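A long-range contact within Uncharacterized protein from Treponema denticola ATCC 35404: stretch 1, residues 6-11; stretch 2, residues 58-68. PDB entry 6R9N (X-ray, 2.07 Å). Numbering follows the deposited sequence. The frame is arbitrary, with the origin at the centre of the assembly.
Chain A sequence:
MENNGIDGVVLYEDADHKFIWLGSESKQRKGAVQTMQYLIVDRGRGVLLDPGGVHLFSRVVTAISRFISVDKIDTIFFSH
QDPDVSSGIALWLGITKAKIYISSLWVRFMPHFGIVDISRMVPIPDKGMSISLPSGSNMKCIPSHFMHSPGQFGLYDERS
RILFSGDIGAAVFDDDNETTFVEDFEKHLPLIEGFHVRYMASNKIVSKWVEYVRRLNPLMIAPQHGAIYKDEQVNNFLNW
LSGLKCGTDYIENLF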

# COMPACT_ATOMS: atom_id res chain seq x y z
N ILE A 6 20.82 -9.45 -11.29
CA ILE A 6 20.63 -10.82 -11.76
C ILE A 6 21.28 -11.81 -10.78
O ILE A 6 20.64 -12.79 -10.39
CB ILE A 6 21.18 -11.01 -13.21
CG1 ILE A 6 20.38 -10.17 -14.21
CG2 ILE A 6 21.15 -12.49 -13.61
CD1 ILE A 6 21.07 -9.98 -15.56
N ASP A 7 22.52 -11.55 -10.38
CA ASP A 7 23.34 -12.50 -9.64
C ASP A 7 23.27 -12.26 -8.13
O ASP A 7 22.95 -11.17 -7.66
CB ASP A 7 24.80 -12.45 -10.10
CG ASP A 7 24.93 -12.56 -11.61
OD1 ASP A 7 25.84 -11.91 -12.19
OD2 ASP A 7 24.13 -13.30 -12.23
N GLY A 8 23.60 -13.30 -7.37
CA GLY A 8 23.44 -13.30 -5.93
C GLY A 8 24.75 -13.00 -5.22
O GLY A 8 25.79 -13.55 -5.57
N VAL A 9 24.68 -12.17 -4.18
CA VAL A 9 25.84 -11.65 -3.47
C VAL A 9 25.66 -11.98 -2.00
O VAL A 9 24.73 -11.47 -1.36
CB VAL A 9 25.99 -10.13 -3.66
CG1 VAL A 9 27.05 -9.58 -2.71
CG2 VAL A 9 26.28 -9.78 -5.12
N VAL A 10 26.58 -12.76 -1.45
CA VAL A 10 26.50 -13.18 -0.05
C VAL A 10 26.98 -12.04 0.83
O VAL A 10 28.11 -11.57 0.69
CB VAL A 10 27.33 -14.44 0.19
CG1 VAL A 10 27.34 -14.80 1.67
CG2 VAL A 10 26.76 -15.59 -0.64
N LEU A 11 26.11 -11.60 1.75
CA LEU A 11 26.43 -10.53 2.69
C LEU A 11 26.98 -11.04 4.00
O LEU A 11 27.75 -10.33 4.66
CB LEU A 11 25.17 -9.72 3.01
CG LEU A 11 24.49 -9.08 1.80
CD1 LEU A 11 23.29 -8.28 2.26
CD2 LEU A 11 25.54 -8.22 1.06
N SER A 58 12.06 -15.78 -13.37
CA SER A 58 13.10 -16.74 -13.62
C SER A 58 14.47 -16.19 -13.28
O SER A 58 15.42 -16.96 -13.10
CB SER A 58 13.05 -17.19 -15.08
OG SER A 58 11.95 -18.08 -15.29
N ARG A 59 14.61 -14.87 -13.16
CA ARG A 59 15.87 -14.32 -12.70
C ARG A 59 16.07 -14.62 -11.22
O ARG A 59 17.15 -15.08 -10.81
CB ARG A 59 15.93 -12.81 -12.96
CG ARG A 59 17.30 -12.20 -12.73
CD ARG A 59 17.26 -10.69 -12.54
NE ARG A 59 16.75 -10.20 -11.24
NH1 ARG A 59 18.17 -11.44 -9.87
NH2 ARG A 59 16.64 -10.02 -8.96
N VAL A 60 15.04 -14.39 -10.41
CA VAL A 60 15.15 -14.66 -8.98
C VAL A 60 15.34 -16.15 -8.73
O VAL A 60 16.17 -16.55 -7.91
CB VAL A 60 13.91 -14.12 -8.25
CG1 VAL A 60 14.14 -14.14 -6.74
CG2 VAL A 60 13.57 -12.72 -8.74
N VAL A 61 14.58 -16.99 -9.45
CA VAL A 61 14.70 -18.44 -9.30
C VAL A 61 16.12 -18.90 -9.63
O VAL A 61 16.71 -19.70 -8.89
CB VAL A 61 13.67 -19.17 -10.18
CG1 VAL A 61 13.89 -20.68 -10.11
CG2 VAL A 61 12.26 -18.81 -9.74
N THR A 62 16.65 -18.44 -10.77
CA THR A 62 18.02 -18.78 -11.15
C THR A 62 19.00 -18.40 -10.06
O THR A 62 19.86 -19.20 -9.67
CB THR A 62 18.39 -18.08 -12.46
OG1 THR A 62 17.37 -18.30 -13.45
CG2 THR A 62 19.72 -18.61 -12.97
N ALA A 63 18.88 -17.17 -9.55
CA ALA A 63 19.79 -16.72 -8.51
C ALA A 63 19.66 -17.58 -7.26
O ALA A 63 20.67 -18.03 -6.70
CB ALA A 63 19.54 -15.24 -8.19
N ILE A 64 18.42 -17.84 -6.82
CA ILE A 64 18.21 -18.68 -5.65
C ILE A 64 18.87 -20.05 -5.85
O ILE A 64 19.53 -20.58 -4.94
CB ILE A 64 16.71 -18.82 -5.34
CG1 ILE A 64 16.13 -17.49 -4.87
CG2 ILE A 64 16.47 -19.92 -4.29
CD1 ILE A 64 14.64 -17.50 -4.78
N SER A 65 18.72 -20.62 -7.05
CA SER A 65 19.19 -21.97 -7.32
C SER A 65 20.71 -22.14 -7.23
O SER A 65 21.17 -23.28 -7.17
CB SER A 65 18.72 -22.41 -8.71
OG SER A 65 17.33 -22.22 -8.84
N ARG A 66 21.48 -21.06 -7.22
CA ARG A 66 22.91 -21.19 -6.94
C ARG A 66 23.19 -21.54 -5.49
O ARG A 66 24.33 -21.88 -5.15
CB ARG A 66 23.66 -19.92 -7.31
CG ARG A 66 23.18 -19.28 -8.60
CD ARG A 66 24.17 -18.26 -9.12
NE ARG A 66 23.70 -17.65 -10.38
CZ ARG A 66 23.79 -18.22 -11.58
NH1 ARG A 66 23.33 -17.58 -12.65
NH2 ARG A 66 24.35 -19.42 -11.72
N PHE A 67 22.18 -21.43 -4.62
CA PHE A 67 22.36 -21.64 -3.19
C PHE A 67 21.48 -22.72 -2.60
O PHE A 67 21.88 -23.36 -1.63
CB PHE A 67 22.09 -20.35 -2.42
CG PHE A 67 22.96 -19.20 -2.84
CD1 PHE A 67 24.25 -19.09 -2.34
CD2 PHE A 67 22.50 -18.26 -3.74
CE1 PHE A 67 25.06 -18.04 -2.71
CE2 PHE A 67 23.32 -17.20 -4.13
CZ PHE A 67 24.59 -17.08 -3.62
N ILE A 68 20.29 -22.93 -3.16
CA ILE A 68 19.31 -23.79 -2.51
C ILE A 68 18.25 -24.18 -3.53
O ILE A 68 17.96 -23.42 -4.46
CB ILE A 68 18.69 -23.05 -1.29
CG1 ILE A 68 18.26 -24.03 -0.22
CG2 ILE A 68 17.53 -22.15 -1.70
CD1 ILE A 68 17.80 -23.30 1.03

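The contact is small, 337 Å² summed over both sides, and no hydrogen bond crosses it among the atoms modelled. Residues 6 to 10 pass along a helix and the turn that follows it, meeting Arg 59, Ala 63, Arg 66 and Phe 67, the first two one helical turn apart.

Ile 6 gives up the most surface. Its side chain, m at chi1 and t at chi2, leaves sideways and lays CG1 3.6 Å from Arg 59 CD, so the aliphatic part of the arginine serves as an apolar partner. Arg 59 chi3 is p, and Arg 59 NH1 is modelled 2.9 Å from Ile 6 O. With the central guanidinium carbon of Arg 59 not modelled, that approach cannot be read as a hydrogen bond. The same carbonyl oxygen, Ile 6 O, lies 3.5 Å from Ala 63 CB; the small methyl lets the backbone come close to the helix.

The CA-to-CB bond of Asp 7 points away from the other stretch, but the end of the side chain comes nearer, placing Asp 7 OD2 4.4 Å from Arg 66 NH1. Opposite charges lie near each other there, beyond a salt bridge, in an exposed setting.

At Gly 8 the backbones draw close: Gly 8 CA and Ala 63 CA are 5.6 Å apart. A CB on Gly 8 would point toward the other stretch and fall 2.9 Å from Phe 67 CE2, a clash. Having no side chain, Gly 8 leaves that space to the ring, and Gly 8 O lies 4.2 Å from Phe 67 CZ, at the ring edge.

Val 9, in the strand, points away and adds almost nothing. Val 10 turns sideways, and its CG2 meets Phe 67 CE1 at 3.6 Å, an apolar contact. Phe 67, with chi1 m, thus reaches both Gly 8 and Val 10.

The rule is economical: glycine beside alanine at the 5.6 Å approach of Gly 8 CA to Ala 63 CA, with the Phe 67 ring in the space a CB on Gly 8 would need.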